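Glucoamylase (Thermoanaerobacterium thermosaccharolyticum, PDB 1LF6) catalyses the hydrolysis of terminal alpha-1,4-linked glucose from the non-reducing ends of glucans, releasing beta-D-glucose, and probably also cleaves isomaltose. Local coordinates at residues A[416-421]-A[456-461]; A[424-429]-A[472-477]; A[428-433]-A[441-446]. One frame throughout, in Å; residues are numbered along the deposited sequence.

How the interactions relate
All three contacts lie in the glycoside hydrolase family 15 (alpha/alpha)-barrel domain, along helices 414-428, 445-464 and 468-489, which follow one another in the chain. Interactions 1 and 2 both use helix 414-428. Its earlier turns meet helix 445-464 in the first, its end meets helix 468-489 in the second; their centres are 10 Å apart, and Ala459 packs on Gln475 where they touch. Interaction 3 begins where interaction 2 stops, sharing Ile428 and Gly429, and pairs the ends of the loop leading to helix 445-464. That loop carries the probable catalytic Glu435 and Glu438; Pro430 and Tyr443 at its ends touch helix 468-489. Interactions 1 and 3 have centres 19 Å apart.

Interaction 1. Residues A[416-421]-A[456-461]; sequences SLVKPL and TCAAYI
Val418 on helix 414-428 and Ala458 on helix 445-464 mark the closest approach of the two backbones, with their CA atoms 6.0 Å apart. The segment 456-461 is regular helix, Tyr460 N bonding to Thr456 O and Ile461 N to Cys457 O. The segment 416-421 is less even: a wider, pi-type turn runs through residues 416-418, and the helix kinks at Pro420, whose ring nitrogen has no hydrogen to give to the turn before. Regular bonding is seen again at Leu421 N, which reaches Leu417 O at 3.2 Å.

Val418 does all the touching from its side, and each of its methyls has its own target. Its CG1 lies against the small side chain of Ala458, 3.7 Å from Ala458 CB and equally near that residue's CA, so the methyl rests almost on the helix backbone. This is one of the helix-helix seams of the (alpha/alpha) barrel, the toroid of six helical hairpins that makes up the family 15 catalytic domain. The other methyl, Val418 CG2, meets Ile461 CD1 at 3.6 Å, with Ile461 CG2 more distant at 4.2 Å. An extended chi2 of 176° carries Ile461 CD1 out to the valine. Ala458 and Ile461, one turn apart, thus offer a short and a long side chain to the same residue. The contact is wholly apolar and small, burying 135 Å², and all three residues are buried. Ala458 also touches Ala422, and Ile461 touches Tyr414, while Leu417 and Leu421 pack on helices 358-375 and 395-407.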
ATOM      1  N   SER A 416       3.202  -4.379  29.701  1.00 28.12           N
ATOM      2  CA  SER A 416       2.120  -4.619  28.752  1.00 28.07           C
ATOM      3  C   SER A 416       2.529  -5.122  27.368  1.00 26.98           C
ATOM      4  O   SER A 416       1.707  -5.708  26.660  1.00 26.40           O
ATOM      5  CB  SER A 416       1.287  -3.345  28.589  1.00 28.82           C
ATOM      6  OG  SER A 416       2.051  -2.309  27.992  1.00 30.42           O
ATOM      7  N   LEU A 417       3.786  -4.913  26.985  1.00 25.41           N
ATOM      8  CA  LEU A 417       4.238  -5.320  25.657  1.00 25.16           C
ATOM      9  C   LEU A 417       5.443  -6.261  25.618  1.00 23.50           C
ATOM     10  O   LEU A 417       5.357  -7.382  25.111  1.00 23.28           O
ATOM     11  CB  LEU A 417       4.551  -4.067  24.832  1.00 24.37           C
ATOM     12  CG  LEU A 417       4.884  -4.144  23.335  1.00 27.29           C
ATOM     13  CD1 LEU A 417       6.207  -4.874  23.098  1.00 25.54           C
ATOM     14  CD2 LEU A 417       3.747  -4.835  22.615  1.00 27.04           C
ATOM     15  N   VAL A 418       6.564  -5.798  26.154  1.00 21.81           N
ATOM     16  CA  VAL A 418       7.802  -6.564  26.143  1.00 20.32           C
ATOM     17  C   VAL A 418       7.762  -7.915  26.840  1.00 21.52           C
ATOM     18  O   VAL A 418       8.043  -8.941  26.217  1.00 22.87           O
ATOM     19  CB  VAL A 418       8.963  -5.726  26.724  1.00 19.66           C
ATOM     20  CG1 VAL A 418      10.252  -6.530  26.713  1.00 16.38           C
ATOM     21  CG2 VAL A 418       9.123  -4.435  25.909  1.00 16.89           C
ATOM     22  N   LYS A 419       7.410  -7.928  28.122  1.00 20.94           N
ATOM     23  CA  LYS A 419       7.374  -9.181  28.867  1.00 21.63           C
ATOM     24  C   LYS A 419       6.424 -10.224  28.275  1.00 19.85           C
ATOM     25  O   LYS A 419       6.810 -11.374  28.082  1.00 20.99           O
ATOM     26  CB  LYS A 419       7.035  -8.915  30.340  1.00 21.73           C
ATOM     27  CG  LYS A 419       6.965 -10.163  31.203  1.00 25.01           C
ATOM     28  CD  LYS A 419       7.255  -9.829  32.667  1.00 28.59           C
ATOM     29  CE  LYS A 419       6.795 -10.942  33.593  1.00 28.94           C
ATOM     30  NZ  LYS A 419       7.280 -12.281  33.169  1.00 31.11           N
ATOM     31  N   PRO A 420       5.171  -9.847  27.979  1.00 20.34           N
ATOM     32  CA  PRO A 420       4.292 -10.877  27.409  1.00 20.67           C
ATOM     33  C   PRO A 420       4.791 -11.464  26.080  1.00 20.66           C
ATOM     34  O   PRO A 420       4.686 -12.671  25.850  1.00 20.21           O
ATOM     35  CB  PRO A 420       2.944 -10.160  27.280  1.00 21.95           C
ATOM     36  CG  PRO A 420       3.314  -8.696  27.246  1.00 26.03           C
ATOM     37  CD  PRO A 420       4.438  -8.598  28.236  1.00 21.47           C
ATOM     38  N   LEU A 421       5.344 -10.621  25.213  1.00 19.70           N
ATOM     39  CA  LEU A 421       5.846 -11.104  23.928  1.00 17.79           C
ATOM     40  C   LEU A 421       7.117 -11.924  24.100  1.00 17.59           C
ATOM     41  O   LEU A 421       7.291 -12.949  23.441  1.00 16.98           O
ATOM     42  CB  LEU A 421       6.099  -9.936  22.970  1.00 14.29           C
ATOM     43  CG  LEU A 421       4.850  -9.228  22.444  1.00 15.11           C
ATOM     44  CD1 LEU A 421       5.263  -8.089  21.528  1.00 15.17           C
ATOM     45  CD2 LEU A 421       3.956 -10.230  21.694  1.00 13.83           C
ATOM     46  N   THR A 456      17.150 -10.057  23.063  1.00 16.47           N
ATOM     47  CA  THR A 456      18.262  -9.259  23.563  1.00 16.61           C
ATOM     48  C   THR A 456      17.712  -7.883  23.978  1.00 17.65           C
ATOM     49  O   THR A 456      18.056  -7.361  25.042  1.00 16.88           O
ATOM     50  CB  THR A 456      19.376  -9.102  22.481  1.00 17.77           C
ATOM     51  OG1 THR A 456      19.965 -10.383  22.199  1.00 13.52           O
ATOM     52  CG2 THR A 456      20.466  -8.152  22.963  1.00 17.88           C
ATOM     53  N   CYS A 457      16.848  -7.301  23.145  1.00 16.80           N
ATOM     54  CA  CYS A 457      16.256  -6.003  23.462  1.00 18.36           C
ATOM     55  C   CYS A 457      15.325  -6.147  24.669  1.00 18.75           C
ATOM     56  O   CYS A 457      15.208  -5.232  25.485  1.00 19.38           O
ATOM     57  CB  CYS A 457      15.470  -5.450  22.266  1.00 16.88           C
ATOM     58  SG  CYS A 457      16.474  -5.067  20.807  1.00 17.79           S
ATOM     59  N   ALA A 458      14.673  -7.302  24.781  1.00 18.57           N
ATOM     60  CA  ALA A 458      13.764  -7.552  25.895  1.00 19.50           C
ATOM     61  C   ALA A 458      14.550  -7.613  27.196  1.00 19.97           C
ATOM     62  O   ALA A 458      14.086  -7.146  28.234  1.00 19.95           O
ATOM     63  CB  ALA A 458      13.004  -8.854  25.681  1.00 18.68           C
ATOM     64  N   ALA A 459      15.740  -8.198  27.131  1.00 20.16           N
ATOM     65  CA  ALA A 459      16.600  -8.312  28.302  1.00 22.95           C
ATOM     66  C   ALA A 459      17.059  -6.924  28.735  1.00 23.09           C
ATOM     67  O   ALA A 459      17.126  -6.630  29.929  1.00 24.74           O
ATOM     68  CB  ALA A 459      17.803  -9.185  27.981  1.00 22.75           C
ATOM     69  N   TYR A 460      17.370  -6.078  27.760  1.00 22.99           N
ATOM     70  CA  TYR A 460      17.816  -4.714  28.031  1.00 24.97           C
ATOM     71  C   TYR A 460      16.714  -3.942  28.746  1.00 25.21           C
ATOM     72  O   TYR A 460      16.957  -3.279  29.752  1.00 25.15           O
ATOM     73  CB  TYR A 460      18.148  -3.995  26.724  1.00 24.62           C
ATOM     74  CG  TYR A 460      18.626  -2.569  26.908  1.00 25.76           C
ATOM     75  CD1 TYR A 460      19.981  -2.284  27.077  1.00 25.35           C
ATOM     76  CD2 TYR A 460      17.723  -1.502  26.911  1.00 26.32           C
ATOM     77  CE1 TYR A 460      20.428  -0.974  27.241  1.00 27.47           C
ATOM     78  CE2 TYR A 460      18.160  -0.188  27.075  1.00 27.75           C
ATOM     79  CZ  TYR A 460      19.513   0.069  27.238  1.00 27.74           C
ATOM     80  OH  TYR A 460      19.954   1.366  27.395  1.00 28.25           O
ATOM     81  N   ILE A 461      15.502  -4.027  28.206  1.00 25.23           N
ATOM     82  CA  ILE A 461      14.358  -3.334  28.786  1.00 25.20           C
ATOM     83  C   ILE A 461      14.012  -3.894  30.163  1.00 26.23           C
ATOM     84  O   ILE A 461      13.605  -3.151  31.054  1.00 25.99           O
ATOM     85  CB  ILE A 461      13.123  -3.433  27.870  1.00 23.18           C
ATOM     86  CG1 ILE A 461      13.411  -2.737  26.535  1.00 22.72           C
ATOM     87  CG2 ILE A 461      11.916  -2.801  28.553  1.00 22.95           C
ATOM     88  CD1 ILE A 461      12.287  -2.860  25.523  1.00 23.24           C
TER

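Interaction 2. Residues A[424-429]-A[472-477]; sequences FIIKIG and QKYQEK
Ile426, near the end of helix 414-428, faces Lys477 of helix 468-489 with their CA atoms 7.4 Å apart, and the two short helical segments cross at 45° with their axes 11.2 Å apart at closest. Within the (alpha/alpha) barrel of the family 15 domain this is a wide helix-helix contact, spanned by side chains and placed toward the protein surface.

Ile426 supplies the whole of one side. With chi1 at -66° its CG1 branch stands opposite the carbonyl carbon, and the extended chain pushes CD1 across to Tyr474. The methyl comes in at the edge of the tyrosine ring, in its plane, and lies 3.4 Å from Tyr474 CD2, a tight fit; the two side chains run at about a right angle. Lys473 borders the same methyl more loosely through one methylene, Lys473 CG standing 4.3 Å from Ile426 CD1. The far end of the tyrosine is tied elsewhere: its hydroxyl bonds to Asp423 OD1, one turn back on helix 414-428, so the ring reaches over to the partner helix, its hydroxyl fixed by that bond and its CD2 edge met by the isoleucine methyl.

The third partner is the aliphatic part of Lys477. Its chain bends at both chi2 and chi3, each 65°, and slants across Ile426, with Lys477 CE against Ile426 CG2 at 3.5 Å and Lys477 CG near Ile426 CG1. The same bends turn the ammonium group toward the C-terminal end of helix 414-428. There a single water takes a bond from Lys477 NZ at 3.2 Å and donates one to Ile426 O at 2.6 Å.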
ATOM      1  N   PHE A 424       6.181 -15.210  25.434  1.00 20.34           N
ATOM      2  CA  PHE A 424       5.501 -15.993  24.413  1.00 20.83           C
ATOM      3  C   PHE A 424       6.528 -16.616  23.462  1.00 19.23           C
ATOM      4  O   PHE A 424       6.428 -17.792  23.110  1.00 19.24           O
ATOM      5  CB  PHE A 424       4.523 -15.110  23.635  1.00 20.32           C
ATOM      6  CG  PHE A 424       3.743 -15.847  22.587  1.00 20.82           C
ATOM      7  CD1 PHE A 424       3.791 -15.444  21.256  1.00 20.92           C
ATOM      8  CD2 PHE A 424       2.965 -16.950  22.924  1.00 21.31           C
ATOM      9  CE1 PHE A 424       3.076 -16.129  20.277  1.00 20.17           C
ATOM     10  CE2 PHE A 424       2.248 -17.641  21.954  1.00 20.94           C
ATOM     11  CZ  PHE A 424       2.303 -17.230  20.628  1.00 19.84           C
ATOM     12  N   ILE A 425       7.515 -15.825  23.058  1.00 18.35           N
ATOM     13  CA  ILE A 425       8.564 -16.298  22.163  1.00 18.76           C
ATOM     14  C   ILE A 425       9.367 -17.450  22.774  1.00 18.85           C
ATOM     15  O   ILE A 425       9.676 -18.427  22.094  1.00 18.26           O
ATOM     16  CB  ILE A 425       9.544 -15.159  21.809  1.00 18.62           C
ATOM     17  CG1 ILE A 425       8.838 -14.119  20.937  1.00 17.16           C
ATOM     18  CG2 ILE A 425      10.769 -15.717  21.085  1.00 16.00           C
ATOM     19  CD1 ILE A 425       9.638 -12.852  20.732  1.00 17.16           C
ATOM     20  N   ILE A 426       9.715 -17.332  24.052  1.00 18.84           N
ATOM     21  CA  ILE A 426      10.490 -18.370  24.722  1.00 19.78           C
ATOM     22  C   ILE A 426       9.691 -19.655  24.868  1.00 19.96           C
ATOM     23  O   ILE A 426      10.254 -20.745  24.969  1.00 20.26           O
ATOM     24  CB  ILE A 426      10.961 -17.898  26.114  1.00 22.09           C
ATOM     25  CG1 ILE A 426      11.956 -16.746  25.945  1.00 22.17           C
ATOM     26  CG2 ILE A 426      11.584 -19.067  26.888  1.00 23.91           C
ATOM     27  CD1 ILE A 426      12.669 -16.352  27.214  1.00 22.15           C
ATOM     28  N   LYS A 427       8.372 -19.523  24.861  1.00 20.57           N
ATOM     29  CA  LYS A 427       7.484 -20.667  24.990  1.00 22.78           C
ATOM     30  C   LYS A 427       7.391 -21.492  23.709  1.00 23.78           C
ATOM     31  O   LYS A 427       7.278 -22.717  23.764  1.00 23.92           O
ATOM     32  CB  LYS A 427       6.094 -20.182  25.384  1.00 22.48           C
ATOM     33  CG  LYS A 427       5.528 -20.873  26.588  1.00 26.76           C
ATOM     34  CD  LYS A 427       4.257 -20.207  27.065  1.00 25.53           C
ATOM     35  CE  LYS A 427       4.556 -18.951  27.862  1.00 27.68           C
ATOM     36  NZ  LYS A 427       3.357 -18.535  28.641  1.00 27.65           N
ATOM     37  N   ILE A 428       7.445 -20.836  22.554  1.00 24.42           N
ATOM     38  CA  ILE A 428       7.329 -21.572  21.294  1.00 25.52           C
ATOM     39  C   ILE A 428       8.536 -21.549  20.361  1.00 25.99           C
ATOM     40  O   ILE A 428       8.665 -22.420  19.502  1.00 27.24           O
ATOM     41  CB  ILE A 428       6.095 -21.103  20.506  1.00 27.85           C
ATOM     42  CG1 ILE A 428       6.157 -19.592  20.280  1.00 27.61           C
ATOM     43  CG2 ILE A 428       4.826 -21.483  21.263  1.00 28.26           C
ATOM     44  CD1 ILE A 428       5.019 -19.060  19.444  1.00 29.41           C
ATOM     45  N   GLY A 429       9.418 -20.570  20.523  1.00 23.74           N
ATOM     46  CA  GLY A 429      10.586 -20.494  19.659  1.00 22.26           C
ATOM     47  C   GLY A 429      11.591 -21.603  19.918  1.00 22.27           C
ATOM     48  O   GLY A 429      11.416 -22.390  20.845  1.00 24.01           O
ATOM     49  N   GLN A 472      18.150 -11.930  32.642  1.00 32.80           N
ATOM     50  CA  GLN A 472      19.077 -13.044  32.491  1.00 32.26           C
ATOM     51  C   GLN A 472      18.464 -14.169  31.663  1.00 30.72           C
ATOM     52  O   GLN A 472      19.117 -14.751  30.797  1.00 29.94           O
ATOM     53  CB  GLN A 472      19.476 -13.590  33.861  1.00 35.13           C
ATOM     54  CG  GLN A 472      20.489 -14.713  33.780  1.00 38.93           C
ATOM     55  CD  GLN A 472      20.760 -15.351  35.120  1.00 42.49           C
ATOM     56  OE1 GLN A 472      21.236 -14.699  36.049  1.00 44.57           O
ATOM     57  NE2 GLN A 472      20.456 -16.639  35.230  1.00 45.64           N
ATOM     58  N   LYS A 473      17.204 -14.473  31.942  1.00 29.35           N
ATOM     59  CA  LYS A 473      16.474 -15.522  31.236  1.00 28.69           C
ATOM     60  C   LYS A 473      16.394 -15.246  29.729  1.00 27.07           C
ATOM     61  O   LYS A 473      16.668 -16.122  28.906  1.00 26.60           O
ATOM     62  CB  LYS A 473      15.064 -15.623  31.822  1.00 28.39           C
ATOM     63  CG  LYS A 473      14.175 -16.670  31.181  1.00 32.75           C
ATOM     64  CD  LYS A 473      12.814 -16.706  31.876  1.00 35.42           C
ATOM     65  CE  LYS A 473      11.875 -17.698  31.217  1.00 38.95           C
ATOM     66  NZ  LYS A 473      12.467 -19.064  31.154  1.00 41.59           N
ATOM     67  N   TYR A 474      16.013 -14.022  29.381  1.00 24.96           N
ATOM     68  CA  TYR A 474      15.890 -13.617  27.991  1.00 23.58           C
ATOM     69  C   TYR A 474      17.222 -13.698  27.252  1.00 23.55           C
ATOM     70  O   TYR A 474      17.305 -14.305  26.188  1.00 22.55           O
ATOM     71  CB  TYR A 474      15.338 -12.192  27.915  1.00 21.26           C
ATOM     72  CG  TYR A 474      13.917 -12.054  28.412  1.00 20.16           C
ATOM     73  CD1 TYR A 474      13.437 -10.833  28.872  1.00 18.45           C
ATOM     74  CD2 TYR A 474      13.046 -13.147  28.420  1.00 21.32           C
ATOM     75  CE1 TYR A 474      12.128 -10.698  29.335  1.00 18.42           C
ATOM     76  CE2 TYR A 474      11.731 -13.022  28.881  1.00 20.67           C
ATOM     77  CZ  TYR A 474      11.283 -11.790  29.339  1.00 19.54           C
ATOM     78  OH  TYR A 474       9.994 -11.662  29.818  1.00 17.83           O
ATOM     79  N   GLN A 475      18.264 -13.095  27.821  1.00 23.54           N
ATOM     80  CA  GLN A 475      19.581 -13.109  27.190  1.00 24.31           C
ATOM     81  C   GLN A 475      20.170 -14.495  27.020  1.00 22.58           C
ATOM     82  O   GLN A 475      20.780 -14.784  25.994  1.00 22.35           O
ATOM     83  CB  GLN A 475      20.567 -12.243  27.966  1.00 25.10           C
ATOM     84  CG  GLN A 475      20.513 -10.780  27.590  1.00 31.38           C
ATOM     85  CD  GLN A 475      20.849 -10.500  26.125  1.00 29.36           C
ATOM     86  OE1 GLN A 475      20.734  -9.366  25.675  1.00 30.19           O
ATOM     87  NE2 GLN A 475      21.264 -11.526  25.383  1.00 27.71           N
ATOM     88  N   GLU A 476      20.002 -15.346  28.026  1.00 22.79           N
ATOM     89  CA  GLU A 476      20.516 -16.709  27.947  1.00 22.79           C
ATOM     90  C   GLU A 476      19.880 -17.433  26.764  1.00 20.73           C
ATOM     91  O   GLU A 476      20.553 -18.154  26.029  1.00 20.00           O
ATOM     92  CB  GLU A 476      20.215 -17.471  29.239  1.00 25.50           C
ATOM     93  CG  GLU A 476      21.350 -17.448  30.250  1.00 31.25           C
ATOM     94  CD  GLU A 476      20.981 -18.124  31.561  1.00 35.01           C
ATOM     95  OE1 GLU A 476      20.503 -19.276  31.521  1.00 36.16           O
ATOM     96  OE2 GLU A 476      21.173 -17.505  32.629  1.00 37.78           O
ATOM     97  N   LYS A 477      18.577 -17.240  26.598  1.00 18.76           N
ATOM     98  CA  LYS A 477      17.846 -17.863  25.507  1.00 19.66           C
ATOM     99  C   LYS A 477      18.379 -17.305  24.188  1.00 18.87           C
ATOM    100  O   LYS A 477      18.705 -18.057  23.268  1.00 19.13           O
ATOM    101  CB  LYS A 477      16.351 -17.563  25.645  1.00 21.44           C
ATOM    102  CG  LYS A 477      15.450 -18.384  24.736  1.00 25.72           C
ATOM    103  CD  LYS A 477      15.486 -19.875  25.083  1.00 27.31           C
ATOM    104  CE  LYS A 477      14.919 -20.154  26.462  1.00 28.03           C
ATOM    105  NZ  LYS A 477      14.873 -21.616  26.757  1.00 29.08           N
TER
HETATM  106  O   HOH W   1      12.473 -22.079  24.747  1.00 32.48           O

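Interaction 3. Residues A[428-433]-A[441-446]; sequences IGPKTG and GGYSPA. With SO4 (sulfate ion), chain C.
Thr432 and Gly442 pair as a single antiparallel bridge of the hydrogen-bonded type, closing the base of the loop that carries Glu435 and Glu438, probably the proton acceptor and proton donor of this family 15 (alpha/alpha)-barrel enzyme. Two backbone bonds make the bridge: Thr432 N to Gly442 O at 3.1 Å, and Gly442 N to Thr432 O at 2.9 Å. A water adds a third link, donating to Pro430 O and Gly442 O and accepting from Ser444 N. Thr432 OG1 turns to Gln434 O and Leu395 N, and the side chain lies about 5 Å from that of Glu435.

The apolar contacts centre on the Tyr443 ring. Lys431 CD sits over one face, 4.0 Å from the centroid and shifted toward the rim, a CH-pi contact. Lys431 CB lies 3.6 Å from Tyr443 CE2, while Pro430, after a cis peptide, brings its CG to the ring edge. Bends at chi2 and chi3 (85°) lead the lysine chain across the ring.

The polar ends of both side chains converge on a sulfate, probably from the crystallisation liquor, which Ser509 OG also binds. Lys431 NZ gives a bond to sulfate O1 at 2.9 Å, and Tyr443 OH one to sulfate O4 at 2.8 Å, with that oxygen in the plane of the ring.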
ATOM      1  N   ILE A 428       7.445 -20.836  22.554  1.00 24.42           N
ATOM      2  CA  ILE A 428       7.329 -21.572  21.294  1.00 25.52           C
ATOM      3  C   ILE A 428       8.536 -21.549  20.361  1.00 25.99           C
ATOM      4  O   ILE A 428       8.665 -22.420  19.502  1.00 27.24           O
ATOM      5  CB  ILE A 428       6.095 -21.103  20.506  1.00 27.85           C
ATOM      6  CG1 ILE A 428       6.157 -19.592  20.280  1.00 27.61           C
ATOM      7  CG2 ILE A 428       4.826 -21.483  21.263  1.00 28.26           C
ATOM      8  CD1 ILE A 428       5.019 -19.060  19.444  1.00 29.41           C
ATOM      9  N   GLY A 429       9.418 -20.570  20.523  1.00 23.74           N
ATOM     10  CA  GLY A 429      10.586 -20.494  19.659  1.00 22.26           C
ATOM     11  C   GLY A 429      11.591 -21.603  19.918  1.00 22.27           C
ATOM     12  O   GLY A 429      11.416 -22.390  20.845  1.00 24.01           O
ATOM     13  N   PRO A 430      12.675 -21.682  19.131  1.00 21.54           N
ATOM     14  CA  PRO A 430      12.989 -20.777  18.025  1.00 20.81           C
ATOM     15  C   PRO A 430      12.274 -21.097  16.712  1.00 20.52           C
ATOM     16  O   PRO A 430      12.322 -20.303  15.773  1.00 18.63           O
ATOM     17  CB  PRO A 430      14.500 -20.906  17.904  1.00 22.35           C
ATOM     18  CG  PRO A 430      14.722 -22.352  18.233  1.00 20.86           C
ATOM     19  CD  PRO A 430      13.826 -22.553  19.437  1.00 21.64           C
ATOM     20  N   LYS A 431      11.618 -22.255  16.637  1.00 20.01           N
ATOM     21  CA  LYS A 431      10.911 -22.617  15.412  1.00 19.36           C
ATOM     22  C   LYS A 431       9.713 -21.695  15.242  1.00 18.35           C
ATOM     23  O   LYS A 431       9.172 -21.184  16.225  1.00 17.78           O
ATOM     24  CB  LYS A 431      10.449 -24.083  15.443  1.00 20.98           C
ATOM     25  CG  LYS A 431       9.825 -24.525  14.126  1.00 22.79           C
ATOM     26  CD  LYS A 431      10.110 -25.981  13.769  1.00 26.29           C
ATOM     27  CE  LYS A 431       9.142 -26.942  14.412  1.00 27.71           C
ATOM     28  NZ  LYS A 431       9.232 -28.290  13.762  1.00 28.13           N
ATOM     29  N   THR A 432       9.301 -21.473  13.996  1.00 16.26           N
ATOM     30  CA  THR A 432       8.176 -20.585  13.725  1.00 15.56           C
ATOM     31  C   THR A 432       7.102 -21.270  12.876  1.00 16.83           C
ATOM     32  O   THR A 432       7.401 -22.190  12.108  1.00 16.82           O
ATOM     33  CB  THR A 432       8.661 -19.303  13.004  1.00 15.90           C
ATOM     34  OG1 THR A 432       7.583 -18.362  12.904  1.00 17.43           O
ATOM     35  CG2 THR A 432       9.180 -19.641  11.608  1.00 15.65           C
ATOM     36  N   GLY A 433       5.855 -20.827  13.036  1.00 16.40           N
ATOM     37  CA  GLY A 433       4.754 -21.392  12.277  1.00 15.07           C
ATOM     38  C   GLY A 433       4.932 -21.041  10.813  1.00 16.03           C
ATOM     39  O   GLY A 433       4.627 -21.827   9.921  1.00 15.21           O
ATOM     40  N   GLY A 441       6.666 -23.121   7.780  1.00 14.39           N
ATOM     41  CA  GLY A 441       7.262 -23.092   9.101  1.00 14.60           C
ATOM     42  C   GLY A 441       8.572 -23.850   9.208  1.00 15.49           C
ATOM     43  O   GLY A 441       8.980 -24.553   8.282  1.00 14.65           O
ATOM     44  N   GLY A 442       9.225 -23.707  10.356  1.00 15.45           N
ATOM     45  CA  GLY A 442      10.490 -24.376  10.584  1.00 15.20           C
ATOM     46  C   GLY A 442      11.515 -23.402  11.128  1.00 14.56           C
ATOM     47  O   GLY A 442      11.159 -22.397  11.746  1.00 13.12           O
ATOM     48  N   TYR A 443      12.787 -23.698  10.894  1.00 12.96           N
ATOM     49  CA  TYR A 443      13.867 -22.840  11.356  1.00 13.42           C
ATOM     50  C   TYR A 443      14.306 -21.949  10.205  1.00 14.58           C
ATOM     51  O   TYR A 443      14.823 -22.425   9.192  1.00 15.15           O
ATOM     52  CB  TYR A 443      15.026 -23.695  11.876  1.00 12.84           C
ATOM     53  CG  TYR A 443      14.586 -24.616  12.984  1.00 14.19           C
ATOM     54  CD1 TYR A 443      14.291 -25.957  12.734  1.00 12.50           C
ATOM     55  CD2 TYR A 443      14.389 -24.127  14.277  1.00 12.88           C
ATOM     56  CE1 TYR A 443      13.804 -26.789  13.747  1.00 15.67           C
ATOM     57  CE2 TYR A 443      13.901 -24.944  15.292  1.00 16.24           C
ATOM     58  CZ  TYR A 443      13.609 -26.270  15.023  1.00 16.39           C
ATOM     59  OH  TYR A 443      13.100 -27.062  16.023  1.00 17.53           O
ATOM     60  N   SER A 444      14.070 -20.653  10.375  1.00 14.43           N
ATOM     61  CA  SER A 444      14.387 -19.639   9.373  1.00 15.33           C
ATOM     62  C   SER A 444      15.456 -18.678   9.868  1.00 15.24           C
ATOM     63  O   SER A 444      15.339 -18.128  10.963  1.00 16.07           O
ATOM     64  CB  SER A 444      13.124 -18.841   9.047  1.00 15.11           C
ATOM     65  OG  SER A 444      13.443 -17.598   8.446  1.00 16.51           O
ATOM     66  N   PRO A 445      16.518 -18.463   9.074  1.00 16.01           N
ATOM     67  CA  PRO A 445      17.540 -17.529   9.556  1.00 16.23           C
ATOM     68  C   PRO A 445      16.980 -16.127   9.813  1.00 15.41           C
ATOM     69  O   PRO A 445      17.329 -15.496  10.809  1.00 15.48           O
ATOM     70  CB  PRO A 445      18.613 -17.567   8.455  1.00 17.34           C
ATOM     71  CG  PRO A 445      17.912 -18.148   7.264  1.00 18.35           C
ATOM     72  CD  PRO A 445      16.962 -19.150   7.846  1.00 15.50           C
ATOM     73  N   ALA A 446      16.099 -15.651   8.936  1.00 15.32           N
ATOM     74  CA  ALA A 446      15.506 -14.326   9.113  1.00 14.08           C
ATOM     75  C   ALA A 446      14.677 -14.283  10.386  1.00 13.58           C
ATOM     76  O   ALA A 446      14.814 -13.361  11.187  1.00 14.26           O
ATOM     77  CB  ALA A 446      14.632 -13.964   7.913  1.00 15.00           C
TER
HETATM   78  S   SO4 C 950      12.473 -30.582  14.924  1.00 56.50           S
HETATM   79  O1  SO4 C 950      11.773 -29.596  14.076  1.00 54.77           O
HETATM   80  O2  SO4 C 950      11.508 -31.613  15.372  1.00 55.89           O
HETATM   81  O3  SO4 C 950      13.551 -31.229  14.148  1.00 54.47           O
HETATM   82  O4  SO4 C 950      13.055 -29.907  16.099  1.00 54.36           O
HETATM   83  O   HOH W   2      12.431 -19.954  12.909  1.00 13.13           O